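Local coordinates for uncharacterized protein (Bifidobacterium adolescentis ATCC 15703, PDB 3CPG) that probably binds pyridoxal 5'-phosphate and takes part in its homeostasis, within a TIM barrel of the YggS/PROSC family, at residues L242-T247 with E256-V261; F117-Q122 with I138-S143; L123-I128 with I144-K149. All blocks are in the same frame, centred on the assembly; numbering follows the deposited sequence.

Interaction 1. Residues L242-T247 with E256-V261; sequences LSMGMT and EGSTIV. With ACT (acetate ion), chain B.
Leu242 and Ser243 meet Thr259 and Ile260 at the seam where the TIM barrel closes. A single bridge, Ser243 to Ile260, joins strand 241-243 to strand 260-263, the last strand of the barrel. Leu242 O takes two N-H groups. Thr259 N lies 2.9 Å from Leu242 O, in the carbonyl plane and on a lone pair. Ile260 N comes from above that plane, 3.1 Å from Leu242 O. In return, Leu242 N gives a nearly straight bond to Thr259 OG1 (2.9 Å, 172°). Further along, Met244 N binds Ile260 O.

Ser258 adds a side-chain bond. Ser258 OG stands anti to its backbone N (chi1 174°) and reaches Met244 O at 2.7 Å, in the carbonyl plane. Met244, a selenomethionine, runs its extended chain back beside Ser258 toward the helix end. Met244 CG packs on Ser258 CB, and Met244 CE comes within 3.4 Å of Glu256 O. Glu256 and Gly257 follow helix 250-255, and Gly257, at positive phi, is the C' residue of the Schellman motif that ends it. Leu242 CD1 lies against Gly257 O.

Other parts of the barrel position these groups. Thr259 OG1 also bonds Glu241, Ser243 OG bonds Glu139 and Arg262, and the Glu256 carboxylate forms salt bridges with Arg215 and Arg222 of helix 211-231. Beyond Gly245 the chain leaves the seam. There Thr247, with Gly264 N and Thr265 N, holds an acetate that probably came from the crystallisation liquor. Such an anion pocket is consistent with a phosphate site at this end of a PLP-binding barrel. One acetate oxygen, OXT, takes both Thr247 N (3.1 Å) and Thr247 OG1 (2.7 Å).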
loop_
_atom_site.group_PDB
_atom_site.type_symbol
_atom_site.label_atom_id
_atom_site.label_comp_id
_atom_site.label_asym_id
_atom_site.label_seq_id
_atom_site.Cartn_x
_atom_site.Cartn_y
_atom_site.Cartn_z
ATOM N N LEU A 242 2.699 6.907 -5.138
ATOM C CA LEU A 242 1.960 7.779 -4.239
ATOM C C LEU A 242 0.782 6.927 -3.799
ATOM O O LEU A 242 -0.194 6.770 -4.530
ATOM C CB LEU A 242 1.467 9.039 -4.952
ATOM C CG LEU A 242 2.546 10.086 -5.243
ATOM C CD1 LEU A 242 1.943 11.231 -6.049
ATOM C CD2 LEU A 242 3.128 10.596 -3.935
ATOM N N SER A 243 0.903 6.342 -2.613
ATOM C CA SER A 243 -0.154 5.496 -2.072
ATOM C C SER A 243 -1.041 6.404 -1.244
ATOM O O SER A 243 -0.706 6.752 -0.113
ATOM C CB SER A 243 0.446 4.397 -1.195
ATOM O OG SER A 243 -0.561 3.546 -0.671
HETATM N N MSE A 244 -2.165 6.805 -1.825
HETATM C CA MSE A 244 -3.094 7.696 -1.146
HETATM C C MSE A 244 -4.487 7.590 -1.743
HETATM O O MSE A 244 -4.643 7.376 -2.947
HETATM C CB MSE A 244 -2.587 9.142 -1.233
HETATM C CG MSE A 244 -2.332 9.651 -2.658
HETATM SE SE MSE A 244 -1.365 11.328 -2.660
HETATM C CE MSE A 244 -1.871 11.984 -4.364
ATOM N N GLY A 245 -5.492 7.744 -0.890
ATOM C CA GLY A 245 -6.868 7.647 -1.331
ATOM C C GLY A 245 -7.444 6.312 -0.901
ATOM O O GLY A 245 -6.819 5.269 -1.083
HETATM N N MSE A 246 -8.629 6.347 -0.308
HETATM C CA MSE A 246 -9.297 5.137 0.143
HETATM C C MSE A 246 -10.748 5.229 -0.302
HETATM O O MSE A 246 -11.068 6.017 -1.194
HETATM C CB MSE A 246 -9.179 5.014 1.660
HETATM C CG MSE A 246 -7.727 4.985 2.112
HETATM SE SE MSE A 246 -7.445 4.534 3.974
HETATM C CE MSE A 246 -8.105 6.170 4.697
ATOM N N THR A 247 -11.627 4.440 0.308
ATOM C CA THR A 247 -13.034 4.442 -0.088
ATOM C C THR A 247 -13.714 5.810 -0.133
ATOM O O THR A 247 -14.420 6.123 -1.091
ATOM C CB THR A 247 -13.876 3.519 0.827
ATOM O OG1 THR A 247 -13.448 2.163 0.663
ATOM C CG2 THR A 247 -15.362 3.617 0.469
ATOM N N GLU A 256 -5.296 14.223 -7.645
ATOM C CA GLU A 256 -4.019 14.776 -7.206
ATOM C C GLU A 256 -2.793 13.914 -7.526
ATOM O O GLU A 256 -1.705 14.159 -7.006
ATOM C CB GLU A 256 -4.060 15.079 -5.703
ATOM C CG GLU A 256 -4.997 16.226 -5.296
ATOM C CD GLU A 256 -4.677 17.546 -5.988
ATOM O OE1 GLU A 256 -3.484 17.839 -6.217
ATOM O OE2 GLU A 256 -5.628 18.303 -6.288
ATOM N N GLY A 257 -2.969 12.894 -8.362
ATOM C CA GLY A 257 -1.835 12.068 -8.759
ATOM C C GLY A 257 -1.584 10.708 -8.126
ATOM O O GLY A 257 -0.544 10.099 -8.382
ATOM N N SER A 258 -2.511 10.215 -7.315
ATOM C CA SER A 258 -2.319 8.915 -6.682
ATOM C C SER A 258 -1.995 7.819 -7.694
ATOM O O SER A 258 -2.547 7.806 -8.793
ATOM C CB SER A 258 -3.576 8.519 -5.908
ATOM O OG SER A 258 -3.455 7.197 -5.411
ATOM N N THR A 259 -1.096 6.907 -7.327
ATOM C CA THR A 259 -0.751 5.797 -8.213
ATOM C C THR A 259 -1.208 4.493 -7.577
ATOM O O THR A 259 -1.217 3.448 -8.222
ATOM C CB THR A 259 0.759 5.709 -8.489
ATOM O OG1 THR A 259 1.456 5.377 -7.281
ATOM C CG2 THR A 259 1.269 7.033 -9.041
ATOM N N ILE A 260 -1.576 4.569 -6.303
ATOM C CA ILE A 260 -2.075 3.414 -5.563
ATOM C C ILE A 260 -3.155 3.876 -4.596
ATOM O O ILE A 260 -2.912 4.735 -3.756
ATOM C CB ILE A 260 -0.986 2.724 -4.706
ATOM C CG1 ILE A 260 0.120 2.155 -5.589
ATOM C CG2 ILE A 260 -1.626 1.598 -3.877
ATOM C CD1 ILE A 260 1.249 1.517 -4.793
ATOM N N VAL A 261 -4.355 3.325 -4.735
ATOM C CA VAL A 261 -5.432 3.663 -3.819
ATOM C C VAL A 261 -5.628 2.416 -2.969
ATOM O O VAL A 261 -5.544 1.303 -3.482
ATOM C CB VAL A 261 -6.746 4.027 -4.554
ATOM C CG1 VAL A 261 -6.561 5.338 -5.311
ATOM C CG2 VAL A 261 -7.161 2.907 -5.500
HETATM C C ACT B . -11.589 1.999 3.382
HETATM O O ACT B . -11.816 0.930 3.921
HETATM O OXT ACT B . -11.274 2.033 2.204
HETATM C CH3 ACT B . -11.698 3.278 4.174
#

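Interaction 2. Residues F117-Q122 with I138-S143; sequences FHLIGQ and IESVDS
His118 and Glu139 join neighbouring strands of a beta-alpha-beta unit in the barrel wall, made of strand 113-119, helix 128-131 and strand 137-141. The short strand segments 117-119 and 138-141 run parallel and approach to 5.2 Å between axes. The backbone link across the segments is Glu139 N to Leu119 O at 2.9 Å.

His118 ND1 donates to Glu139 OE2 at 2.7 Å, with an angle of 156° at the hydrogen. The carboxylate meets the ring at its edge, and the two planes are 76° apart. Glu139 OE2 takes the bond on its anti lone pair, the side turned away from OE1. The extended Glu139 chain carries the carboxylate over to His118 on the neighbouring strand. Its other oxygen, OE1, bonds Ser243 OG, so both ends of the carboxylate are held and its rotation is fixed. Ile120 lies side by side with Glu139, and Ile120 CG2 rests 3.7 Å from Glu139 CD. This gives the buried carboxylate an apolar flank, which Leu53 of strand 51-55 extends.

Past the end of strand 113-119, Ser140, still on strand 137-141, makes the next bond. Ser140 OG sits between the backbone N and the carbonyl carbon (chi1 57°) and binds Gly121 O at 2.7 Å, from above the carbonyl plane. This ties the loop after strand 113-119 to the end of strand 137-141. On the other face of the sheet, Leu119 CD2 and Ile138 CG2 touch loosely at 4.5 Å. Helix 144-157 packs on Ile138 there, through Ile150.

The side chain of Ile120 lies about 7 Å from that of Lys57, the predicted PLP attachment lysine, which carries no cofactor here. A polar network inside a ring of parallel strands, beside such a lysine, fits the barrel of fold-type III PLP proteins.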
loop_
_atom_site.group_PDB
_atom_site.type_symbol
_atom_site.label_atom_id
_atom_site.label_comp_id
_atom_site.label_asym_id
_atom_site.label_seq_id
_atom_site.Cartn_x
_atom_site.Cartn_y
_atom_site.Cartn_z
ATOM N N PHE A 117 2.228 -7.838 -2.101
ATOM C CA PHE A 117 1.611 -8.078 -0.798
ATOM C C PHE A 117 2.276 -7.045 0.110
ATOM O O PHE A 117 3.430 -7.205 0.491
ATOM C CB PHE A 117 1.922 -9.510 -0.330
ATOM C CG PHE A 117 1.120 -9.972 0.869
ATOM C CD1 PHE A 117 1.015 -11.332 1.154
ATOM C CD2 PHE A 117 0.504 -9.063 1.726
ATOM C CE1 PHE A 117 0.310 -11.783 2.276
ATOM C CE2 PHE A 117 -0.203 -9.502 2.847
ATOM C CZ PHE A 117 -0.299 -10.864 3.122
ATOM N N HIS A 118 1.556 -5.969 0.410
ATOM C CA HIS A 118 2.089 -4.902 1.249
ATOM C C HIS A 118 1.577 -4.906 2.674
ATOM O O HIS A 118 0.544 -5.496 2.979
ATOM C CB HIS A 118 1.737 -3.526 0.666
ATOM C CG HIS A 118 2.338 -3.251 -0.676
ATOM N ND1 HIS A 118 2.395 -1.983 -1.212
ATOM C CD2 HIS A 118 2.879 -4.079 -1.602
ATOM C CE1 HIS A 118 2.946 -2.040 -2.413
ATOM N NE2 HIS A 118 3.248 -3.299 -2.672
ATOM N N LEU A 119 2.331 -4.245 3.546
ATOM C CA LEU A 119 1.917 -4.061 4.928
ATOM C C LEU A 119 1.589 -2.577 4.883
ATOM O O LEU A 119 2.439 -1.767 4.507
ATOM C CB LEU A 119 3.054 -4.295 5.925
ATOM C CG LEU A 119 2.563 -4.039 7.360
ATOM C CD1 LEU A 119 1.605 -5.152 7.767
ATOM C CD2 LEU A 119 3.725 -3.974 8.328
ATOM N N ILE A 120 0.359 -2.218 5.228
ATOM C CA ILE A 120 -0.037 -0.820 5.188
ATOM C C ILE A 120 -0.376 -0.264 6.565
ATOM O O ILE A 120 -0.695 0.916 6.700
ATOM C CB ILE A 120 -1.229 -0.619 4.225
ATOM C CG1 ILE A 120 -2.445 -1.395 4.727
ATOM C CG2 ILE A 120 -0.854 -1.112 2.833
ATOM C CD1 ILE A 120 -3.688 -1.223 3.859
ATOM N N GLY A 121 -0.304 -1.119 7.582
ATOM C CA GLY A 121 -0.573 -0.683 8.944
ATOM C C GLY A 121 0.752 -0.415 9.641
ATOM O O GLY A 121 1.805 -0.791 9.125
ATOM N N GLN A 122 0.715 0.229 10.805
ATOM C CA GLN A 122 1.947 0.537 11.525
ATOM C C GLN A 122 2.689 -0.741 11.904
ATOM O O GLN A 122 2.085 -1.726 12.325
ATOM C CB GLN A 122 1.646 1.371 12.773
ATOM C CG GLN A 122 0.990 2.730 12.491
ATOM C CD GLN A 122 1.716 3.548 11.430
ATOM O OE1 GLN A 122 1.378 3.493 10.249
ATOM N NE2 GLN A 122 2.719 4.307 11.852
ATOM N N ILE A 138 6.742 -2.414 2.534
ATOM C CA ILE A 138 6.222 -1.927 3.812
ATOM C C ILE A 138 5.883 -0.450 3.589
ATOM O O ILE A 138 6.773 0.401 3.518
ATOM C CB ILE A 138 7.276 -2.053 4.936
ATOM C CG1 ILE A 138 7.615 -3.529 5.169
ATOM C CG2 ILE A 138 6.743 -1.417 6.217
ATOM C CD1 ILE A 138 8.783 -3.757 6.128
ATOM N N GLU A 139 4.590 -0.151 3.478
ATOM C CA GLU A 139 4.133 1.209 3.210
ATOM C C GLU A 139 4.102 2.162 4.394
ATOM O O GLU A 139 3.917 3.366 4.215
ATOM C CB GLU A 139 2.724 1.176 2.610
ATOM C CG GLU A 139 2.625 0.522 1.247
ATOM C CD GLU A 139 1.314 0.850 0.557
ATOM O OE1 GLU A 139 0.691 1.868 0.927
ATOM O OE2 GLU A 139 0.915 0.107 -0.364
ATOM N N SER A 140 4.299 1.634 5.596
ATOM C CA SER A 140 4.207 2.443 6.807
ATOM C C SER A 140 5.506 2.905 7.462
ATOM O O SER A 140 5.541 3.104 8.673
ATOM C CB SER A 140 3.388 1.674 7.840
ATOM O OG SER A 140 3.995 0.413 8.076
ATOM N N VAL A 141 6.571 3.074 6.690
ATOM C CA VAL A 141 7.829 3.522 7.280
ATOM C C VAL A 141 7.710 5.026 7.528
ATOM O O VAL A 141 7.721 5.827 6.590
ATOM C CB VAL A 141 9.008 3.203 6.347
ATOM C CG1 VAL A 141 10.321 3.558 7.027
ATOM C CG2 VAL A 141 8.985 1.716 5.987
ATOM N N ASP A 142 7.601 5.401 8.800
ATOM C CA ASP A 142 7.412 6.796 9.176
ATOM C C ASP A 142 8.609 7.491 9.817
ATOM O O ASP A 142 8.484 8.621 10.293
ATOM C CB ASP A 142 6.205 6.895 10.116
ATOM C CG ASP A 142 6.414 6.133 11.416
ATOM O OD1 ASP A 142 7.117 5.103 11.404
ATOM O OD2 ASP A 142 5.867 6.554 12.456
ATOM N N SER A 143 9.764 6.836 9.827
ATOM C CA SER A 143 10.940 7.442 10.434
ATOM C C SER A 143 12.254 6.821 9.980
ATOM O O SER A 143 12.296 5.680 9.513
ATOM C CB SER A 143 10.854 7.336 11.955
ATOM O OG SER A 143 10.972 5.981 12.359
#

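Interaction 3. Residues L123-I128 with I144-K149; sequences LQSNKI and IDLAEK
Lys149 NZ is gripped from two directions, by Ser125 across the contact and by Asp145 one turn back on its own helix. Lys149 NZ donates to Ser125 OG at 3.1 Å. The salt bridge from Lys149 NZ to Asp145 OD2, at 3.3 Å, holds only a weak hydrogen bond. The lysine chain is extended beyond CG, with each later torsion near 180°, and it passes alongside the serine. Ser125 OG therefore also lies close to Lys149 CD, at 3.2 Å. The hydroxyl stands beside its own backbone N and anti to the carbonyl carbon (chi1 -60°), facing the helix.

Below this polar tip the contact is apolar. Ile128 crosses Lys149 at about a right angle and sets Ile128 CD1 3.9 Å from Lys149 CB. Ile128 CD1 also meets Leu146 CD1 at 4.2 Å. Leu146 CD1 rests 4.0 Å from Leu123 O as well.

In the barrel, the loop that leaves strand 113-119 and enters helix 128-131 lies here against the first turns of helix 144-157, the outer helix after the next strand. Ser143 caps that helix, its OG bonding Leu146 N. Leu123 also packs on Ile138 of strand 137-141 and on Ile150 of the helix, and Ile128 touches Ile150 and Arg153. On the far side of helix 144-157, Ala147 packs on Ile190 of helix 183-191.

Ser125, Asp145 and Lys149 touch a crystal neighbour, so the solution positions of their polar ends may differ.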
loop_
_atom_site.group_PDB
_atom_site.type_symbol
_atom_site.label_atom_id
_atom_site.label_comp_id
_atom_site.label_asym_id
_atom_site.label_seq_id
_atom_site.Cartn_x
_atom_site.Cartn_y
_atom_site.Cartn_z
ATOM N N LEU A 123 4.008 -0.710 11.751
ATOM C CA LEU A 123 4.848 -1.870 12.032
ATOM C C LEU A 123 5.664 -1.752 13.312
ATOM O O LEU A 123 6.613 -0.966 13.387
ATOM C CB LEU A 123 5.790 -2.106 10.848
ATOM C CG LEU A 123 6.817 -3.236 10.959
ATOM C CD1 LEU A 123 6.115 -4.559 11.241
ATOM C CD2 LEU A 123 7.610 -3.310 9.658
ATOM N N GLN A 124 5.286 -2.529 14.321
ATOM C CA GLN A 124 6.008 -2.530 15.586
ATOM C C GLN A 124 7.358 -3.168 15.274
ATOM O O GLN A 124 7.430 -4.154 14.543
ATOM C CB GLN A 124 5.245 -3.344 16.634
ATOM C CG GLN A 124 5.851 -3.290 18.022
ATOM C CD GLN A 124 4.904 -3.820 19.080
ATOM O OE1 GLN A 124 3.841 -3.245 19.315
ATOM N NE2 GLN A 124 5.280 -4.922 19.717
ATOM N N SER A 125 8.426 -2.599 15.824
ATOM C CA SER A 125 9.778 -3.080 15.556
ATOM C C SER A 125 10.042 -4.575 15.738
ATOM O O SER A 125 10.715 -5.193 14.912
ATOM C CB SER A 125 10.782 -2.281 16.392
ATOM O OG SER A 125 10.713 -0.901 16.073
ATOM N N ASN A 126 9.521 -5.163 16.808
ATOM C CA ASN A 126 9.764 -6.579 17.034
ATOM C C ASN A 126 8.913 -7.487 16.152
ATOM O O ASN A 126 8.939 -8.703 16.305
ATOM C CB ASN A 126 9.586 -6.926 18.523
ATOM C CG ASN A 126 8.148 -6.812 19.001
ATOM O OD1 ASN A 126 7.339 -6.083 18.431
ATOM N ND2 ASN A 126 7.833 -7.524 20.080
ATOM N N LYS A 127 8.180 -6.888 15.214
ATOM C CA LYS A 127 7.337 -7.643 14.285
ATOM C C LYS A 127 7.892 -7.591 12.859
ATOM O O LYS A 127 7.338 -8.205 11.948
ATOM C CB LYS A 127 5.906 -7.086 14.287
ATOM C CG LYS A 127 5.192 -7.176 15.629
ATOM C CD LYS A 127 4.792 -8.602 15.969
ATOM C CE LYS A 127 3.610 -9.058 15.119
ATOM N NZ LYS A 127 3.163 -10.439 15.461
ATOM N N ILE A 128 8.975 -6.849 12.657
ATOM C CA ILE A 128 9.569 -6.745 11.326
ATOM C C ILE A 128 9.926 -8.129 10.785
ATOM O O ILE A 128 9.612 -8.463 9.641
ATOM C CB ILE A 128 10.844 -5.878 11.351
ATOM C CG1 ILE A 128 10.486 -4.460 11.797
ATOM C CG2 ILE A 128 11.492 -5.864 9.964
ATOM C CD1 ILE A 128 11.686 -3.556 11.982
ATOM N N ILE A 144 13.329 7.588 10.121
ATOM C CA ILE A 144 14.650 7.102 9.764
ATOM C C ILE A 144 14.948 5.939 10.700
ATOM O O ILE A 144 15.549 4.939 10.301
ATOM C CB ILE A 144 15.726 8.195 9.967
ATOM C CG1 ILE A 144 15.548 9.299 8.921
ATOM C CG2 ILE A 144 17.115 7.578 9.884
ATOM C CD1 ILE A 144 16.513 10.473 9.070
ATOM N N ASP A 145 14.504 6.079 11.946
ATOM C CA ASP A 145 14.721 5.057 12.968
ATOM C C ASP A 145 14.119 3.715 12.554
ATOM O O ASP A 145 14.794 2.683 12.612
ATOM C CB ASP A 145 14.122 5.525 14.300
ATOM C CG ASP A 145 14.399 4.565 15.442
ATOM O OD1 ASP A 145 15.552 4.101 15.571
ATOM O OD2 ASP A 145 13.463 4.287 16.222
ATOM N N LEU A 146 12.856 3.725 12.137
ATOM C CA LEU A 146 12.207 2.486 11.714
ATOM C C LEU A 146 12.894 1.925 10.473
ATOM O O LEU A 146 13.142 0.728 10.384
ATOM C CB LEU A 146 10.715 2.719 11.424
ATOM C CG LEU A 146 9.889 1.499 10.989
ATOM C CD1 LEU A 146 10.066 0.372 11.997
ATOM C CD2 LEU A 146 8.410 1.877 10.872
ATOM N N ALA A 147 13.216 2.800 9.527
ATOM C CA ALA A 147 13.877 2.381 8.296
ATOM C C ALA A 147 15.191 1.667 8.601
ATOM O O ALA A 147 15.537 0.684 7.945
ATOM C CB ALA A 147 14.128 3.593 7.404
ATOM N N GLU A 148 15.926 2.170 9.589
ATOM C CA GLU A 148 17.198 1.560 9.972
ATOM C C GLU A 148 16.962 0.172 10.563
ATOM O O GLU A 148 17.702 -0.769 10.277
ATOM C CB GLU A 148 17.926 2.423 11.007
ATOM C CG GLU A 148 18.375 3.789 10.520
ATOM C CD GLU A 148 19.057 4.600 11.614
ATOM O OE1 GLU A 148 18.471 4.740 12.709
ATOM O OE2 GLU A 148 20.176 5.105 11.378
ATOM N N LYS A 149 15.931 0.048 11.390
ATOM C CA LYS A 149 15.621 -1.238 12.007
ATOM C C LYS A 149 15.249 -2.263 10.942
ATOM O O LYS A 149 15.624 -3.427 11.033
ATOM C CB LYS A 149 14.480 -1.084 13.011
ATOM C CG LYS A 149 14.840 -0.216 14.198
ATOM C CD LYS A 149 13.641 0.010 15.100
ATOM C CE LYS A 149 13.991 0.958 16.235
ATOM N NZ LYS A 149 12.822 1.183 17.129
#

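All three contacts are largely buried. Interactions 1 and 2 belong to the barrel wall; interaction 3 lies furthest out, its centre about 17 Å from the centre of the chain and its polar end partly exposed. Interactions 1 and 2 reach the same sheet from different strands and share the Ser243-Glu139 bond inside the barrel. Interactions 2 and 3 are consecutive pieces of the same two chain stretches. They meet through packing, such as Val141 CG1 on Ala147 CB at 3.8 Å. Interactions 1 and 3 do not touch. Backbone bonds dominate interaction 1, buried side-chain bonds interaction 2, and a lysine-serine bond beside methyl contacts interaction 3.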